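Local coordinates for molinate hydrolase (Gulosibacter molinativorax, PDB 4UB9), which hydrolyses the thiocarbamate herbicide molinate, probably by cleaving a carbon-nitrogen bond, as a zinc-binding enzyme of the amidohydrolase family, at residues A[35-40]-A[56-61]; A[65-70]-A[437-442]; A[85-90]-A[447-452]. All coordinates share one frame; numbering follows the deposited sequence.

In the fold
From the N terminus, the chain first closes contact 1: strand 36-39 pairs with strand 55-60 after only fifteen intervening residues, all before contacts 2 and 3 open. Strand 63-69 follows directly and extends the same sheet. Its segment 65-70 waits through 366 residues, including the helices and strands of the amidohydrolase barrel, before meeting 437-442 in contact 2. Segment 85-90 opens contact 3 in the meantime and closes it on 447-452 just after, so these two long loops cross. Contact 3 belongs to a second sheet, packed on the first through I38 against I89 and V449, while I439 of contact 2 bridges both. All three lie away from the zinc site.

Contact 1. Residues A[35-40]-A[56-61]; sequences TIAIVG and TVFIED
The F58 ring is met along its edge: A37 CB lies near the ring plane, 3.7 Å from CD1, and E60 OE2 approaches in plane from its own strand. T35 CG2 and I36 O come in obliquely, while K66 and I79 from outside the two segments also touch this side chain. CG of F58 is anti to the backbone N (chi1 -171°), which brings the ring back toward strand 36-39. On the face of the sheet opposite A37 and F58, I36 and I59 lie side by side, with CG2 of I36 3.8 Å from CD1 of I59. Four backbone bonds join the strands; the straightest runs from I38 N to V57 O at 2.9 Å (173°), in the carbonyl plane. Threonines extend the grip at both ends. T35 OG1, set beside its own backbone N, accepts D61 N at 3.1 Å, and T56 OG1 receives a weak bond from G40 N at 3.3 Å while also bonding T70 OG1. Hydrogen-bonded pairs I36-I59 and I38-V57 thus alternate with the non-hydrogen-bonded pair A37-F58, the regular antiparallel ladder of the small beta-sandwich that accompanies the barrel in many amidohydrolases.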
ATOM      1  N   THR A  35      19.917   7.347  54.250  1.00 50.60           N
ATOM      2  CA  THR A  35      20.759   6.491  55.062  1.00 50.88           C
ATOM      3  C   THR A  35      20.055   5.181  55.377  1.00 50.66           C
ATOM      4  O   THR A  35      18.891   5.139  55.711  1.00 53.34           O
ATOM      5  CB  THR A  35      21.148   7.205  56.335  1.00 49.70           C
ATOM      6  OG1 THR A  35      21.883   8.373  55.975  1.00 50.77           O
ATOM      7  CG2 THR A  35      22.032   6.325  57.230  1.00 52.69           C
ATOM      8  N   ILE A  36      20.780   4.093  55.220  1.00 49.07           N
ATOM      9  CA  ILE A  36      20.200   2.755  55.342  1.00 43.03           C
ATOM     10  C   ILE A  36      21.315   1.715  55.463  1.00 41.88           C
ATOM     11  O   ILE A  36      22.460   1.940  55.040  1.00 42.87           O
ATOM     12  CB  ILE A  36      19.271   2.417  54.142  1.00 46.91           C
ATOM     13  CG1 ILE A  36      18.343   1.225  54.441  1.00 48.26           C
ATOM     14  CG2 ILE A  36      20.080   2.100  52.885  1.00 50.45           C
ATOM     15  CD1 ILE A  36      17.121   1.121  53.540  1.00 44.07           C
ATOM     16  N   ALA A  37      20.969   0.563  56.027  1.00 43.64           N
ATOM     17  CA  ALA A  37      21.898  -0.562  56.095  1.00 43.00           C
ATOM     18  C   ALA A  37      21.217  -1.808  55.656  1.00 42.35           C
ATOM     19  O   ALA A  37      20.084  -2.100  56.033  1.00 51.41           O
ATOM     20  CB  ALA A  37      22.421  -0.741  57.500  1.00 48.20           C
ATOM     21  N   ILE A  38      21.945  -2.574  54.877  1.00 44.85           N
ATOM     22  CA  ILE A  38      21.444  -3.842  54.300  1.00 45.15           C
ATOM     23  C   ILE A  38      22.268  -4.891  55.019  1.00 48.27           C
ATOM     24  O   ILE A  38      23.484  -4.947  54.835  1.00 49.88           O
ATOM     25  CB  ILE A  38      21.686  -3.964  52.765  1.00 40.19           C
ATOM     26  CG1 ILE A  38      21.567  -2.606  52.027  1.00 45.41           C
ATOM     27  CG2 ILE A  38      20.782  -5.013  52.157  1.00 39.20           C
ATOM     28  CD1 ILE A  38      20.225  -1.936  52.125  1.00 49.76           C
ATOM     29  N   VAL A  39      21.632  -5.694  55.849  1.00 48.94           N
ATOM     30  CA  VAL A  39      22.410  -6.536  56.779  1.00 49.51           C
ATOM     31  C   VAL A  39      22.314  -8.050  56.544  1.00 48.52           C
ATOM     32  O   VAL A  39      21.233  -8.635  56.395  1.00 50.06           O
ATOM     33  CB  VAL A  39      22.141  -6.212  58.281  1.00 50.56           C
ATOM     34  CG1 VAL A  39      22.066  -4.717  58.503  1.00 44.89           C
ATOM     35  CG2 VAL A  39      20.876  -6.894  58.792  1.00 52.94           C
ATOM     36  N   GLY A  40      23.491  -8.665  56.519  1.00 52.47           N
ATOM     37  CA  GLY A  40      23.625 -10.094  56.762  1.00 50.71           C
ATOM     38  C   GLY A  40      23.242 -10.951  55.590  1.00 52.13           C
ATOM     39  O   GLY A  40      22.745 -12.072  55.748  1.00 59.46           O
ATOM     40  N   THR A  56      27.333  -6.957  55.222  1.00 42.04           N
ATOM     41  CA  THR A  56      26.545  -5.807  55.477  1.00 46.08           C
ATOM     42  C   THR A  56      27.059  -4.643  54.632  1.00 48.86           C
ATOM     43  O   THR A  56      28.258  -4.404  54.512  1.00 48.87           O
ATOM     44  CB  THR A  56      26.528  -5.449  56.987  1.00 50.95           C
ATOM     45  OG1 THR A  56      25.667  -6.390  57.658  1.00 59.35           O
ATOM     46  CG2 THR A  56      26.026  -4.024  57.242  1.00 47.47           C
ATOM     47  N   VAL A  57      26.100  -3.922  54.069  1.00 47.32           N
ATOM     48  CA  VAL A  57      26.376  -2.731  53.279  1.00 44.92           C
ATOM     49  C   VAL A  57      25.747  -1.517  53.929  1.00 47.52           C
ATOM     50  O   VAL A  57      24.559  -1.521  54.273  1.00 55.71           O
ATOM     51  CB  VAL A  57      25.800  -2.844  51.870  1.00 46.77           C
ATOM     52  CG1 VAL A  57      26.081  -1.562  51.084  1.00 50.95           C
ATOM     53  CG2 VAL A  57      26.367  -4.058  51.168  1.00 42.55           C
ATOM     54  N   PHE A  58      26.556  -0.498  54.131  1.00 42.65           N
ATOM     55  CA  PHE A  58      26.100   0.656  54.867  1.00 46.75           C
ATOM     56  C   PHE A  58      26.152   1.878  53.985  1.00 47.00           C
ATOM     57  O   PHE A  58      27.207   2.239  53.436  1.00 47.59           O
ATOM     58  CB  PHE A  58      26.927   0.896  56.143  1.00 51.15           C
ATOM     59  CG  PHE A  58      26.350   1.947  57.048  1.00 53.68           C
ATOM     60  CD1 PHE A  58      25.277   1.655  57.854  1.00 57.68           C
ATOM     61  CD2 PHE A  58      26.918   3.216  57.133  1.00 59.83           C
ATOM     62  CE1 PHE A  58      24.735   2.610  58.701  1.00 60.90           C
ATOM     63  CE2 PHE A  58      26.390   4.178  57.990  1.00 64.07           C
ATOM     64  CZ  PHE A  58      25.286   3.873  58.769  1.00 59.12           C
ATOM     65  N   ILE A  59      25.008   2.538  53.915  1.00 48.21           N
ATOM     66  CA  ILE A  59      24.843   3.722  53.077  1.00 49.93           C
ATOM     67  C   ILE A  59      24.432   4.889  53.927  1.00 46.04           C
ATOM     68  O   ILE A  59      23.528   4.788  54.739  1.00 54.17           O
ATOM     69  CB  ILE A  59      23.781   3.514  51.970  1.00 45.92           C
ATOM     70  CG1 ILE A  59      24.196   2.362  51.049  1.00 41.52           C
ATOM     71  CG2 ILE A  59      23.565   4.784  51.169  1.00 44.52           C
ATOM     72  CD1 ILE A  59      23.009   1.588  50.488  1.00 45.37           C
ATOM     73  N   GLU A  60      25.066   6.010  53.657  1.00 47.93           N
ATOM     74  CA  GLU A  60      24.871   7.226  54.398  1.00 51.24           C
ATOM     75  C   GLU A  60      24.750   8.414  53.428  1.00 49.21           C
ATOM     76  O   GLU A  60      25.643   8.679  52.642  1.00 47.03           O
ATOM     77  CB  GLU A  60      26.074   7.411  55.297  1.00 56.72           C
ATOM     78  CG  GLU A  60      25.832   8.264  56.509  1.00 72.25           C
ATOM     79  CD  GLU A  60      27.090   8.392  57.366  1.00 85.34           C
ATOM     80  OE1 GLU A  60      27.421   9.517  57.808  1.00 79.91           O
ATOM     81  OE2 GLU A  60      27.762   7.360  57.577  1.00 83.71           O
ATOM     82  N   ASP A  61      23.626   9.114  53.496  1.00 48.13           N
ATOM     83  CA  ASP A  61      23.360  10.256  52.623  1.00 52.98           C
ATOM     84  C   ASP A  61      23.563   9.955  51.131  1.00 53.77           C
ATOM     85  O   ASP A  61      24.197  10.717  50.401  1.00 50.16           O
ATOM     86  CB  ASP A  61      24.212  11.451  53.056  1.00 58.64           C
ATOM     87  CG  ASP A  61      23.749  12.035  54.388  1.00 65.13           C
ATOM     88  OD1 ASP A  61      22.808  11.488  54.985  1.00 72.74           O
ATOM     89  OD2 ASP A  61      24.312  13.039  54.837  1.00 71.38           O
TER

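Contact 2. Residues A[65-70]-A[437-442]; sequences TKVGST and GSIDVG
V441 illustrates how a loop can lean on a strand through methyl groups alone. Its CB bond runs across the line to strand 63-69, and the two methyls make the contact. CG1, anti to the backbone N (chi1 171°), reaches T65 O at 3.6 Å. CG2, anti to the carbonyl carbon, lies 3.8 Å from the same T65 O and carries on along the backbone, 4.1 Å from K66 CA and equally far from V67 N. The fork of the valine therefore straddles the T65 carbonyl, and the tip of CG2 also comes within 4.3 Å of V67 CG2.

V67 is the strand's main contribution. Its CB points toward the loop, and its CG2, placed beside the backbone N, meets CG2 of I439 at 3.9 Å, the two side chains crossing at about a right angle. The same V67 methyl is thus shared by I439 and V441, two residues apart in the loop. No hydrogen bond joins the segments, so the contact rests on van der Waals packing of methyl groups. The loop has polar support of its own: S438 OG donates to D440 OD2 at 2.9 Å, and OD2 accepts through its anti lone pair; K443 NZ also bonds the serine hydroxyl.

On the strand side, T65 and K66 both face F58 in a classic beta bulge, lying where V441 rests. Strand 63-69 forms one border of its four-stranded sheet within the chain. Across from it, the loop that leads from helix 424-429 to strand 447-450 turns the buried I439 onto V57 of strand 55-60, L43 of strand 41-43, and I89 and P91 of strand 88-95, so this isoleucine fills the seam between the two sheets.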
ATOM      1  N   THR A  65      29.202   3.961  52.388  1.00 47.23           N
ATOM      2  CA  THR A  65      30.327   4.282  53.320  1.00 49.08           C
ATOM      3  C   THR A  65      31.038   3.052  53.876  1.00 43.08           C
ATOM      4  O   THR A  65      32.211   3.126  54.192  1.00 48.86           O
ATOM      5  CB  THR A  65      29.877   5.163  54.505  1.00 50.65           C
ATOM      6  OG1 THR A  65      28.805   4.515  55.196  1.00 54.13           O
ATOM      7  CG2 THR A  65      29.424   6.522  54.021  1.00 51.68           C
ATOM      8  N   LYS A  66      30.345   1.932  53.959  1.00 39.98           N
ATOM      9  CA  LYS A  66      30.938   0.731  54.494  1.00 49.04           C
ATOM     10  C   LYS A  66      30.440  -0.534  53.844  1.00 51.15           C
ATOM     11  O   LYS A  66      29.253  -0.707  53.630  1.00 57.08           O
ATOM     12  CB  LYS A  66      30.627   0.649  55.994  1.00 59.81           C
ATOM     13  CG  LYS A  66      31.744   1.126  56.898  1.00 66.78           C
ATOM     14  CD  LYS A  66      31.236   1.673  58.226  1.00 76.33           C
ATOM     15  CE  LYS A  66      32.386   1.768  59.226  1.00 87.13           C
ATOM     16  NZ  LYS A  66      32.419   3.106  59.871  1.00 95.99           N
ATOM     17  N   VAL A  67      31.365  -1.450  53.617  1.00 55.36           N
ATOM     18  CA  VAL A  67      31.037  -2.792  53.139  1.00 57.13           C
ATOM     19  C   VAL A  67      31.935  -3.785  53.851  1.00 59.93           C
ATOM     20  O   VAL A  67      33.145  -3.722  53.743  1.00 61.30           O
ATOM     21  CB  VAL A  67      31.301  -2.971  51.639  1.00 55.62           C
ATOM     22  CG1 VAL A  67      30.938  -4.386  51.185  1.00 54.99           C
ATOM     23  CG2 VAL A  67      30.527  -1.940  50.860  1.00 56.57           C
ATOM     24  N   GLY A  68      31.339  -4.702  54.589  1.00 61.33           N
ATOM     25  CA  GLY A  68      32.141  -5.682  55.266  1.00 64.65           C
ATOM     26  C   GLY A  68      31.337  -6.697  56.008  1.00 67.83           C
ATOM     27  O   GLY A  68      30.109  -6.795  55.858  1.00 65.33           O
ATOM     28  N   SER A  69      32.056  -7.497  56.768  1.00 72.97           N
ATOM     29  CA  SER A  69      31.428  -8.535  57.559  1.00 80.05           C
ATOM     30  C   SER A  69      30.402  -7.957  58.488  1.00 85.81           C
ATOM     31  O   SER A  69      30.541  -6.874  59.064  1.00 57.07           O
ATOM     32  CB  SER A  69      32.426  -9.337  58.362  1.00 80.64           C
ATOM     33  OG  SER A  69      32.711 -10.545  57.682  1.00 78.79           O
ATOM     34  N   THR A  70      29.326  -8.716  58.571  1.00108.55           N
ATOM     35  CA  THR A  70      28.124  -8.304  59.273  1.00124.52           C
ATOM     36  C   THR A  70      28.464  -7.839  60.708  1.00106.47           C
ATOM     37  O   THR A  70      28.038  -6.781  61.155  1.00 96.77           O
ATOM     38  CB  THR A  70      27.070  -9.444  59.199  1.00137.15           C
ATOM     39  OG1 THR A  70      25.809  -8.955  59.629  1.00147.22           O
ATOM     40  CG2 THR A  70      27.493 -10.698  60.012  1.00131.44           C
ATOM     41  N   GLY A 437      27.233   0.977  39.475  1.00 36.41           N
ATOM     42  CA  GLY A 437      27.438  -0.315  38.809  1.00 37.10           C
ATOM     43  C   GLY A 437      28.135  -1.367  39.646  1.00 32.93           C
ATOM     44  O   GLY A 437      28.319  -2.502  39.212  1.00 37.67           O
ATOM     45  N   SER A 438      28.564  -0.976  40.832  1.00 30.68           N
ATOM     46  CA  SER A 438      29.069  -1.939  41.813  1.00 33.18           C
ATOM     47  C   SER A 438      28.864  -1.432  43.231  1.00 35.80           C
ATOM     48  O   SER A 438      28.774  -0.223  43.491  1.00 38.02           O
ATOM     49  CB  SER A 438      30.562  -2.267  41.602  1.00 32.60           C
ATOM     50  OG  SER A 438      31.387  -1.138  41.921  1.00 32.86           O
ATOM     51  N   ILE A 439      28.899  -2.391  44.139  1.00 36.15           N
ATOM     52  CA  ILE A 439      28.877  -2.094  45.555  1.00 40.09           C
ATOM     53  C   ILE A 439      30.297  -1.923  46.103  1.00 41.36           C
ATOM     54  O   ILE A 439      31.056  -2.880  46.255  1.00 40.43           O
ATOM     55  CB  ILE A 439      28.132  -3.186  46.308  1.00 41.73           C
ATOM     56  CG1 ILE A 439      26.660  -3.123  45.882  1.00 43.98           C
ATOM     57  CG2 ILE A 439      28.268  -2.954  47.805  1.00 39.56           C
ATOM     58  CD1 ILE A 439      25.797  -4.258  46.386  1.00 50.67           C
ATOM     59  N   ASP A 440      30.652  -0.673  46.331  1.00 41.95           N
ATOM     60  CA  ASP A 440      32.027  -0.265  46.657  1.00 42.00           C
ATOM     61  C   ASP A 440      31.943   1.054  47.372  1.00 42.37           C
ATOM     62  O   ASP A 440      31.123   1.908  47.031  1.00 43.71           O
ATOM     63  CB  ASP A 440      32.907  -0.053  45.402  1.00 45.39           C
ATOM     64  CG  ASP A 440      33.638  -1.327  44.953  1.00 45.55           C
ATOM     65  OD1 ASP A 440      34.437  -1.856  45.748  1.00 53.02           O
ATOM     66  OD2 ASP A 440      33.410  -1.824  43.816  1.00 48.79           O
ATOM     67  N   VAL A 441      32.794   1.201  48.369  1.00 40.89           N
ATOM     68  CA  VAL A 441      32.766   2.367  49.217  1.00 42.15           C
ATOM     69  C   VAL A 441      32.970   3.572  48.337  1.00 40.35           C
ATOM     70  O   VAL A 441      33.836   3.571  47.493  1.00 48.93           O
ATOM     71  CB  VAL A 441      33.856   2.292  50.324  1.00 43.23           C
ATOM     72  CG1 VAL A 441      33.963   3.616  51.077  1.00 43.09           C
ATOM     73  CG2 VAL A 441      33.533   1.152  51.290  1.00 41.82           C
ATOM     74  N   GLY A 442      32.190   4.610  48.555  1.00 42.04           N
ATOM     75  CA  GLY A 442      32.319   5.862  47.779  1.00 41.81           C
ATOM     76  C   GLY A 442      31.334   5.975  46.626  1.00 41.73           C
ATOM     77  O   GLY A 442      30.972   7.064  46.233  1.00 42.79           O
TER

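Contact 3. Residues A[85-90]-A[447-452]; sequences QGKWIL and VVVLDQ
W88 lays the benzene side of its indole over the backbone of Q452, whose carbonyl carbon sits 3.5 Å above the ring plane, offset toward the rim. The L450 carbonyl oxygen lies at the ring's edge, in plane. This overlap finishes an antiparallel beta ladder in the second sheet of the small beta-sandwich, where strand 447-450 runs alongside the start of strand 88-95, with strand 41-43 on that strand's other flank. W88 N binds L450 O at 2.9 Å, nearly straight (173°), and L450 N returns the bond to W88 O. W88, L90, V448 and L450 share one face, on which the methyls L90 CD1 and L450 CD1 meet at 4.0 Å as the leucines cross at about a right angle. I89 and V449 occupy the other face and pack on I38 of the first sheet. Just outside the ladder, K87 stretches alongside D451, and its NZ makes a salt bridge to OD1 at 2.7 Å, although that oxygen is less surely placed; NZ also bonds S465 OG. The final rung bends: V448 N reaches L90 O at 3.0 Å from 37° above the carbonyl plane.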
ATOM      1  N   GLN A  85      19.236 -11.600  55.688  1.00 53.89           N
ATOM      2  CA  GLN A  85      19.619 -12.946  56.065  1.00 58.02           C
ATOM      3  C   GLN A  85      18.973 -13.920  55.114  1.00 53.19           C
ATOM      4  O   GLN A  85      17.790 -13.852  54.871  1.00 55.43           O
ATOM      5  CB  GLN A  85      19.110 -13.248  57.474  1.00 69.32           C
ATOM      6  CG  GLN A  85      20.167 -13.626  58.500  1.00 79.31           C
ATOM      7  CD  GLN A  85      19.808 -14.868  59.310  1.00 82.99           C
ATOM      8  OE1 GLN A  85      18.662 -15.077  59.699  1.00 91.89           O
ATOM      9  NE2 GLN A  85      20.798 -15.699  59.566  1.00 80.55           N
ATOM     10  N   GLY A  86      19.763 -14.848  54.600  1.00 49.93           N
ATOM     11  CA  GLY A  86      19.287 -15.818  53.638  1.00 47.87           C
ATOM     12  C   GLY A  86      19.057 -15.270  52.249  1.00 47.92           C
ATOM     13  O   GLY A  86      18.443 -15.891  51.419  1.00 44.90           O
ATOM     14  N   LYS A  87      19.586 -14.094  52.004  1.00 49.82           N
ATOM     15  CA  LYS A  87      19.300 -13.366  50.793  1.00 52.47           C
ATOM     16  C   LYS A  87      20.556 -12.876  50.089  1.00 57.73           C
ATOM     17  O   LYS A  87      21.647 -12.910  50.618  1.00 60.20           O
ATOM     18  CB  LYS A  87      18.351 -12.214  51.082  1.00 53.19           C
ATOM     19  CG  LYS A  87      16.949 -12.691  51.393  1.00 57.90           C
ATOM     20  CD  LYS A  87      16.004 -11.566  51.750  1.00 59.03           C
ATOM     21  CE  LYS A  87      14.682 -12.125  52.236  1.00 61.19           C
ATOM     22  NZ  LYS A  87      13.519 -11.442  51.635  1.00 60.45           N
ATOM     23  N   TRP A  88      20.388 -12.479  48.851  1.00 56.05           N
ATOM     24  CA  TRP A  88      21.485 -12.011  48.041  1.00 48.30           C
ATOM     25  C   TRP A  88      21.398 -10.514  47.798  1.00 42.42           C
ATOM     26  O   TRP A  88      20.366  -9.973  47.512  1.00 41.38           O
ATOM     27  CB  TRP A  88      21.557 -12.794  46.750  1.00 45.97           C
ATOM     28  CG  TRP A  88      22.077 -14.172  46.952  1.00 47.81           C
ATOM     29  CD1 TRP A  88      23.335 -14.623  46.663  1.00 48.81           C
ATOM     30  CD2 TRP A  88      21.361 -15.290  47.477  1.00 46.47           C
ATOM     31  NE1 TRP A  88      23.446 -15.961  46.980  1.00 46.23           N
ATOM     32  CE2 TRP A  88      22.244 -16.394  47.471  1.00 47.88           C
ATOM     33  CE3 TRP A  88      20.058 -15.470  47.937  1.00 46.27           C
ATOM     34  CZ2 TRP A  88      21.870 -17.655  47.930  1.00 45.76           C
ATOM     35  CZ3 TRP A  88      19.678 -16.727  48.390  1.00 50.84           C
ATOM     36  CH2 TRP A  88      20.590 -17.807  48.384  1.00 53.37           C
ATOM     37  N   ILE A  89      22.538  -9.872  47.954  1.00 41.13           N
ATOM     38  CA  ILE A  89      22.675  -8.442  47.786  1.00 39.33           C
ATOM     39  C   ILE A  89      23.479  -8.129  46.513  1.00 37.94           C
ATOM     40  O   ILE A  89      24.659  -8.481  46.409  1.00 38.60           O
ATOM     41  CB  ILE A  89      23.409  -7.793  48.959  1.00 37.24           C
ATOM     42  CG1 ILE A  89      22.666  -8.079  50.263  1.00 37.26           C
ATOM     43  CG2 ILE A  89      23.505  -6.287  48.733  1.00 39.66           C
ATOM     44  CD1 ILE A  89      23.454  -7.719  51.515  1.00 34.30           C
ATOM     45  N   LEU A  90      22.826  -7.441  45.577  1.00 37.42           N
ATOM     46  CA  LEU A  90      23.431  -7.037  44.287  1.00 35.03           C
ATOM     47  C   LEU A  90      23.451  -5.528  44.137  1.00 36.58           C
ATOM     48  O   LEU A  90      22.716  -4.819  44.861  1.00 34.44           O
ATOM     49  CB  LEU A  90      22.688  -7.632  43.123  1.00 35.14           C
ATOM     50  CG  LEU A  90      22.987  -9.090  42.774  1.00 37.82           C
ATOM     51  CD1 LEU A  90      22.493 -10.054  43.864  1.00 38.44           C
ATOM     52  CD2 LEU A  90      22.351  -9.455  41.446  1.00 36.14           C
ATOM     53  N   VAL A 447      21.069  -0.447  45.416  1.00 40.47           N
ATOM     54  CA  VAL A 447      21.185  -1.863  45.785  1.00 35.16           C
ATOM     55  C   VAL A 447      19.879  -2.550  45.568  1.00 37.67           C
ATOM     56  O   VAL A 447      18.814  -1.962  45.761  1.00 43.69           O
ATOM     57  CB  VAL A 447      21.508  -2.002  47.282  1.00 40.37           C
ATOM     58  CG1 VAL A 447      21.545  -3.437  47.715  1.00 39.53           C
ATOM     59  CG2 VAL A 447      22.832  -1.333  47.599  1.00 44.11           C
ATOM     60  N   VAL A 448      19.957  -3.791  45.119  1.00 35.02           N
ATOM     61  CA  VAL A 448      18.804  -4.645  45.131  1.00 35.02           C
ATOM     62  C   VAL A 448      19.064  -5.904  45.953  1.00 38.91           C
ATOM     63  O   VAL A 448      20.212  -6.354  46.074  1.00 37.22           O
ATOM     64  CB  VAL A 448      18.325  -5.039  43.738  1.00 35.78           C
ATOM     65  CG1 VAL A 448      18.086  -3.790  42.943  1.00 40.56           C
ATOM     66  CG2 VAL A 448      19.289  -5.959  43.032  1.00 38.41           C
ATOM     67  N   VAL A 449      17.983  -6.481  46.474  1.00 36.11           N
ATOM     68  CA  VAL A 449      18.056  -7.672  47.295  1.00 34.27           C
ATOM     69  C   VAL A 449      17.157  -8.720  46.701  1.00 34.46           C
ATOM     70  O   VAL A 449      15.969  -8.465  46.492  1.00 34.65           O
ATOM     71  CB  VAL A 449      17.610  -7.374  48.741  1.00 39.33           C
ATOM     72  CG1 VAL A 449      17.677  -8.633  49.590  1.00 39.46           C
ATOM     73  CG2 VAL A 449      18.474  -6.279  49.362  1.00 38.14           C
ATOM     74  N   LEU A 450      17.722  -9.897  46.442  1.00 35.60           N
ATOM     75  CA  LEU A 450      16.988 -11.040  45.920  1.00 33.66           C
ATOM     76  C   LEU A 450      16.818 -12.141  46.958  1.00 41.46           C
ATOM     77  O   LEU A 450      17.665 -12.340  47.815  1.00 38.82           O
ATOM     78  CB  LEU A 450      17.726 -11.652  44.752  1.00 37.02           C
ATOM     79  CG  LEU A 450      18.215 -10.726  43.652  1.00 35.38           C
ATOM     80  CD1 LEU A 450      18.999 -11.529  42.635  1.00 36.89           C
ATOM     81  CD2 LEU A 450      17.042 -10.059  42.978  1.00 38.63           C
ATOM     82  N   ASP A 451      15.741 -12.901  46.817  1.00 44.35           N
ATOM     83  CA  ASP A 451      15.426 -14.009  47.742  1.00 48.12           C
ATOM     84  C   ASP A 451      16.062 -15.311  47.379  1.00 47.67           C
ATOM     85  O   ASP A 451      16.144 -16.200  48.193  1.00 48.62           O
ATOM     86  CB  ASP A 451      13.929 -14.280  47.752  1.00 49.91           C
ATOM     87  CG  ASP A 451      13.174 -13.233  48.482  1.00 52.38           C
ATOM     88  OD1 ASP A 451      13.815 -12.439  49.191  1.00 52.71           O
ATOM     89  OD2 ASP A 451      11.943 -13.162  48.309  1.00 65.04           O
ATOM     90  N   GLN A 452      16.442 -15.453  46.127  1.00 48.99           N
ATOM     91  CA  GLN A 452      17.100 -16.657  45.699  1.00 45.61           C
ATOM     92  C   GLN A 452      18.354 -16.369  44.937  1.00 48.19           C
ATOM     93  O   GLN A 452      18.626 -15.224  44.588  1.00 46.40           O
ATOM     94  CB  GLN A 452      16.159 -17.512  44.910  1.00 48.78           C
ATOM     95  CG  GLN A 452      15.114 -18.108  45.822  1.00 54.23           C
ATOM     96  CD  GLN A 452      14.048 -18.798  45.023  1.00 56.91           C
ATOM     97  OE1 GLN A 452      14.284 -19.837  44.404  1.00 54.82           O
ATOM     98  NE2 GLN A 452      12.853 -18.250  45.055  1.00 66.20           N
TER